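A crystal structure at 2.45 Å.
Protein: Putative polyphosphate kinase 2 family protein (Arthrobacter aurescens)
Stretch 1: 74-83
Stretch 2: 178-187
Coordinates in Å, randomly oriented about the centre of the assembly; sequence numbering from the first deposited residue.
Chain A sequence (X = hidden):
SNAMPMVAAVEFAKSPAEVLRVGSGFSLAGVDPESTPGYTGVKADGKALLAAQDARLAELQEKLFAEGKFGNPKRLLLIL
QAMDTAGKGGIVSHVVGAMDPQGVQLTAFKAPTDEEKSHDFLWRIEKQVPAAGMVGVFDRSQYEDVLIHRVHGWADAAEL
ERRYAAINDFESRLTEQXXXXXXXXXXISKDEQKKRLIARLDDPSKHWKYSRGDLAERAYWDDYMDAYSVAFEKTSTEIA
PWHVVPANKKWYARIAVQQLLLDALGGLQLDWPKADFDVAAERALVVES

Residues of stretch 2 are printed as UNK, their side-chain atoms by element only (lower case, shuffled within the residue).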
# COMPACT_ATOMS: atom_id res chain seq x y z
N LYS A 74 -2.41 -19.96 6.89
CA LYS A 74 -3.53 -19.07 7.05
C LYS A 74 -3.31 -17.75 6.36
O LYS A 74 -2.20 -17.30 6.22
CB LYS A 74 -3.85 -18.87 8.52
CG LYS A 74 -4.38 -20.11 9.25
CD LYS A 74 -4.68 -19.73 10.71
CE LYS A 74 -4.49 -20.88 11.77
NZ LYS A 74 -3.34 -20.64 12.73
N ARG A 75 -4.40 -17.13 5.91
CA ARG A 75 -4.35 -15.86 5.22
C ARG A 75 -5.72 -15.23 5.36
O ARG A 75 -6.61 -15.82 5.92
CB ARG A 75 -4.03 -16.09 3.76
CG ARG A 75 -5.09 -16.92 3.05
CD ARG A 75 -4.51 -17.61 1.84
NE ARG A 75 -3.96 -18.89 2.23
CZ ARG A 75 -3.26 -19.69 1.45
NH1 ARG A 75 -2.84 -20.83 1.94
NH2 ARG A 75 -2.96 -19.35 0.21
N LEU A 76 -5.89 -14.03 4.83
CA LEU A 76 -7.10 -13.30 5.02
C LEU A 76 -7.48 -12.54 3.76
O LEU A 76 -6.64 -12.11 3.02
CB LEU A 76 -6.93 -12.34 6.22
CG LEU A 76 -8.24 -11.79 6.83
CD1 LEU A 76 -8.25 -11.82 8.32
CD2 LEU A 76 -8.46 -10.41 6.39
N LEU A 77 -8.78 -12.39 3.55
CA LEU A 77 -9.33 -11.74 2.36
C LEU A 77 -10.51 -10.86 2.79
O LEU A 77 -11.56 -11.36 3.24
CB LEU A 77 -9.79 -12.77 1.31
CG LEU A 77 -10.40 -12.23 -0.03
CD1 LEU A 77 -9.42 -11.28 -0.77
CD2 LEU A 77 -10.92 -13.29 -1.00
N LEU A 78 -10.28 -9.54 2.65
CA LEU A 78 -11.27 -8.54 2.85
C LEU A 78 -11.90 -8.20 1.52
O LEU A 78 -11.18 -7.78 0.59
CB LEU A 78 -10.62 -7.31 3.43
CG LEU A 78 -11.48 -6.07 3.73
CD1 LEU A 78 -12.51 -6.34 4.86
CD2 LEU A 78 -10.59 -4.90 4.10
N ILE A 79 -13.23 -8.39 1.44
CA ILE A 79 -14.03 -8.00 0.29
C ILE A 79 -14.91 -6.81 0.64
O ILE A 79 -15.79 -6.91 1.51
CB ILE A 79 -15.00 -9.16 -0.24
CG1 ILE A 79 -14.20 -10.39 -0.66
CG2 ILE A 79 -15.77 -8.68 -1.41
CD1 ILE A 79 -14.98 -11.62 -1.03
N LEU A 80 -14.69 -5.72 -0.10
CA LEU A 80 -15.57 -4.54 -0.02
C LEU A 80 -16.47 -4.34 -1.22
O LEU A 80 -15.99 -4.29 -2.34
CB LEU A 80 -14.77 -3.30 0.15
CG LEU A 80 -14.04 -3.32 1.46
CD1 LEU A 80 -12.84 -2.36 1.32
CD2 LEU A 80 -14.96 -2.93 2.60
N GLN A 81 -17.77 -4.22 -0.98
CA GLN A 81 -18.72 -3.73 -2.00
C GLN A 81 -19.46 -2.54 -1.45
O GLN A 81 -19.76 -2.48 -0.24
CB GLN A 81 -19.74 -4.81 -2.33
CG GLN A 81 -19.16 -6.08 -2.98
CD GLN A 81 -18.89 -5.89 -4.42
OE1 GLN A 81 -18.08 -6.58 -5.00
NE2 GLN A 81 -19.56 -4.95 -5.02
N ALA A 82 -19.77 -1.60 -2.35
CA ALA A 82 -20.57 -0.44 -2.02
C ALA A 82 -20.88 0.38 -3.27
O ALA A 82 -20.16 0.31 -4.23
CB ALA A 82 -19.87 0.43 -1.01
N MSE A 83 -21.93 1.19 -3.21
CA MSE A 83 -22.24 2.15 -4.24
C MSE A 83 -21.16 3.25 -4.26
O MSE A 83 -20.48 3.47 -3.24
CB MSE A 83 -23.61 2.79 -3.95
CG MSE A 83 -24.76 1.79 -3.82
SE MSE A 83 -25.10 0.73 -5.46
CE MSE A 83 -25.43 2.22 -6.72
N UNK A 178 -7.36 -22.34 3.88
CA UNK A 178 -6.73 -21.41 4.85
C UNK A 178 -7.21 -19.95 4.95
O UNK A 178 -6.89 -19.27 5.93
N UNK A 179 -8.00 -19.50 3.98
CA UNK A 179 -8.43 -18.12 3.91
C UNK A 179 -9.57 -17.83 4.84
O UNK A 179 -10.56 -18.51 4.78
c UNK A 179 -9.27 -16.35 2.38
c UNK A 179 -8.91 -17.82 2.52
o UNK A 179 -7.85 -18.13 1.61
N UNK A 180 -9.42 -16.85 5.72
CA UNK A 180 -10.58 -16.29 6.40
C UNK A 180 -11.16 -15.14 5.59
O UNK A 180 -10.48 -14.13 5.35
o UNK A 180 -9.72 -16.89 8.56
c UNK A 180 -11.53 -15.26 8.49
c UNK A 180 -10.25 -15.79 7.80
N UNK A 181 -12.44 -15.26 5.21
CA UNK A 181 -13.04 -14.27 4.30
C UNK A 181 -13.89 -13.32 5.06
O UNK A 181 -14.87 -13.71 5.64
c UNK A 181 -14.72 -13.83 2.34
c UNK A 181 -13.04 -15.79 2.25
c UNK A 181 -13.84 -16.77 1.35
c UNK A 181 -13.91 -14.93 3.16
N UNK A 182 -13.51 -12.05 5.03
CA UNK A 182 -14.30 -10.98 5.65
C UNK A 182 -15.03 -10.14 4.61
O UNK A 182 -14.39 -9.33 3.91
c UNK A 182 -12.85 -10.76 7.68
c UNK A 182 -13.41 -10.05 6.44
c UNK A 182 -14.18 -8.84 6.84
N UNK A 183 -16.36 -10.30 4.51
CA UNK A 183 -17.13 -9.60 3.48
C UNK A 183 -17.87 -8.39 4.08
O UNK A 183 -18.57 -8.50 5.09
c UNK A 183 -18.43 -12.51 1.16
c UNK A 183 -18.14 -10.54 2.80
c UNK A 183 -19.71 -13.17 1.77
c UNK A 183 -17.51 -11.79 2.19
n UNK A 183 -20.07 -14.52 1.20
N UNK A 184 -17.68 -7.22 3.48
CA UNK A 184 -18.23 -6.00 4.01
C UNK A 184 -18.99 -5.27 2.92
O UNK A 184 -18.50 -5.07 1.79
c UNK A 184 -17.13 -5.09 4.58
c UNK A 184 -16.73 -5.58 5.97
c UNK A 184 -17.60 -3.67 4.61
N UNK A 185 -20.21 -4.87 3.25
CA UNK A 185 -20.95 -3.94 2.37
C UNK A 185 -21.13 -2.62 3.08
O UNK A 185 -21.70 -2.55 4.16
c UNK A 185 -25.25 -1.98 -0.23
c UNK A 185 -22.95 -3.67 0.83
c UNK A 185 -22.27 -4.51 1.94
se UNK A 185 -24.59 -2.78 1.49
N UNK A 186 -20.61 -1.58 2.47
CA UNK A 186 -20.78 -0.24 3.01
C UNK A 186 -22.09 0.37 2.52
O UNK A 186 -22.24 0.63 1.34
c UNK A 186 -17.32 1.25 2.31
c UNK A 186 -19.62 0.69 2.59
c UNK A 186 -18.07 0.07 4.41
c UNK A 186 -18.23 0.23 2.90
N UNK A 187 -23.00 0.64 3.44
CA UNK A 187 -24.36 1.03 3.10
C UNK A 187 -24.59 2.54 3.39
O UNK A 187 -24.54 3.01 4.54
c UNK A 187 -25.29 0.12 3.90
n UNK A 187 -27.54 0.34 4.62
o UNK A 187 -27.17 0.33 2.42
c UNK A 187 -26.75 0.31 3.58

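Position 178 has no side-chain atoms, and its carbonyl O accepts from Arg-75 N at 3.3 Å: Gly-178. It follows a helix that closes in a Schellman motif, and its phi of 112° would jam a CB against the preceding carbonyl; an ideal CB would also lie 3.6 Å from Arg-75 NH1.

Position 179 carries one carbon bearing an oxygen and a carbon; the oxygen lies 3.3 Å from Arg-75 CG, and the end carbon meets Leu-77 CB at 3.8 Å. This is the fork of Thr-179, whose OG1 is hydrogen-bonded elsewhere in the structure. One small side chain thus serves a polar and an apolar surrounding.

Position 180 has the same three atoms, on the face shared with Leu-76, whose CD1 is 4.5 Å from its CB; again a threonine, Thr-180. Branching at CB suits an extended strand. Its backbone N donates to Arg-75 O at 3.0 Å, and its O accepts from Leu-77 N at 3.0 Å.

Position 181 shows four carbons, forked at the first, with one arm two carbons long; the one-carbon arm packs against Ile-79 CD1 at 4.0 Å: Ile-181. The buried setting suits a wholly apolar side chain.

Position 182 has three carbons, one carrying the other two, with one of the end carbons 3.6 Å from Leu-78 CD1: Val-182. The end of the leucine comes nearer to the other strand, and a beta-branched, apolar residue suits this buried strand position.

At position 183 four carbons in a row end in nitrogen, the second carbon 4.1 Å from Ile-79 CD1, giving Lys-183. The aliphatic part passes Ile-79, and the chain then leads away to place NZ in a hydrogen bond elsewhere.

Position 184 repeats the three-carbon fork; one end carbon meets Leu-80 CD2 at 3.4 Å, and the other lies 4.4 Å from Leu-78 CD1: Val-184. Its two methyls reach different leucines.

Position 185 has two carbons, selenium and a terminal carbon, unbranched, and its CA approaches Gln-81 O at 3.2 Å: selenomethionine, Met-185. The flexible, apolar chain suits a buried site.

Position 186 has four carbons forked at the second, its CB 3.6 Å from Ala-82 CB, an apolar contact: Leu-186. The forked, apolar chain suits a buried site.

Position 187 has two carbons, the second bearing oxygen and nitrogen; it points away and makes no contact with stretch 1: Asn-187.

The strands run parallel, their directions 20° apart. Alternate residues of each strand supply both N and O: Val-182 N to Leu-77 O and Val-184 N to Ile-79 O are each 2.7 Å. This ladder fixes the register, while side chains pack on both faces of the sheet, Leu-78 and Leu-80 on one and Ile-79 on the other.

Stretch 2 178-187: GTTIVKVMLN
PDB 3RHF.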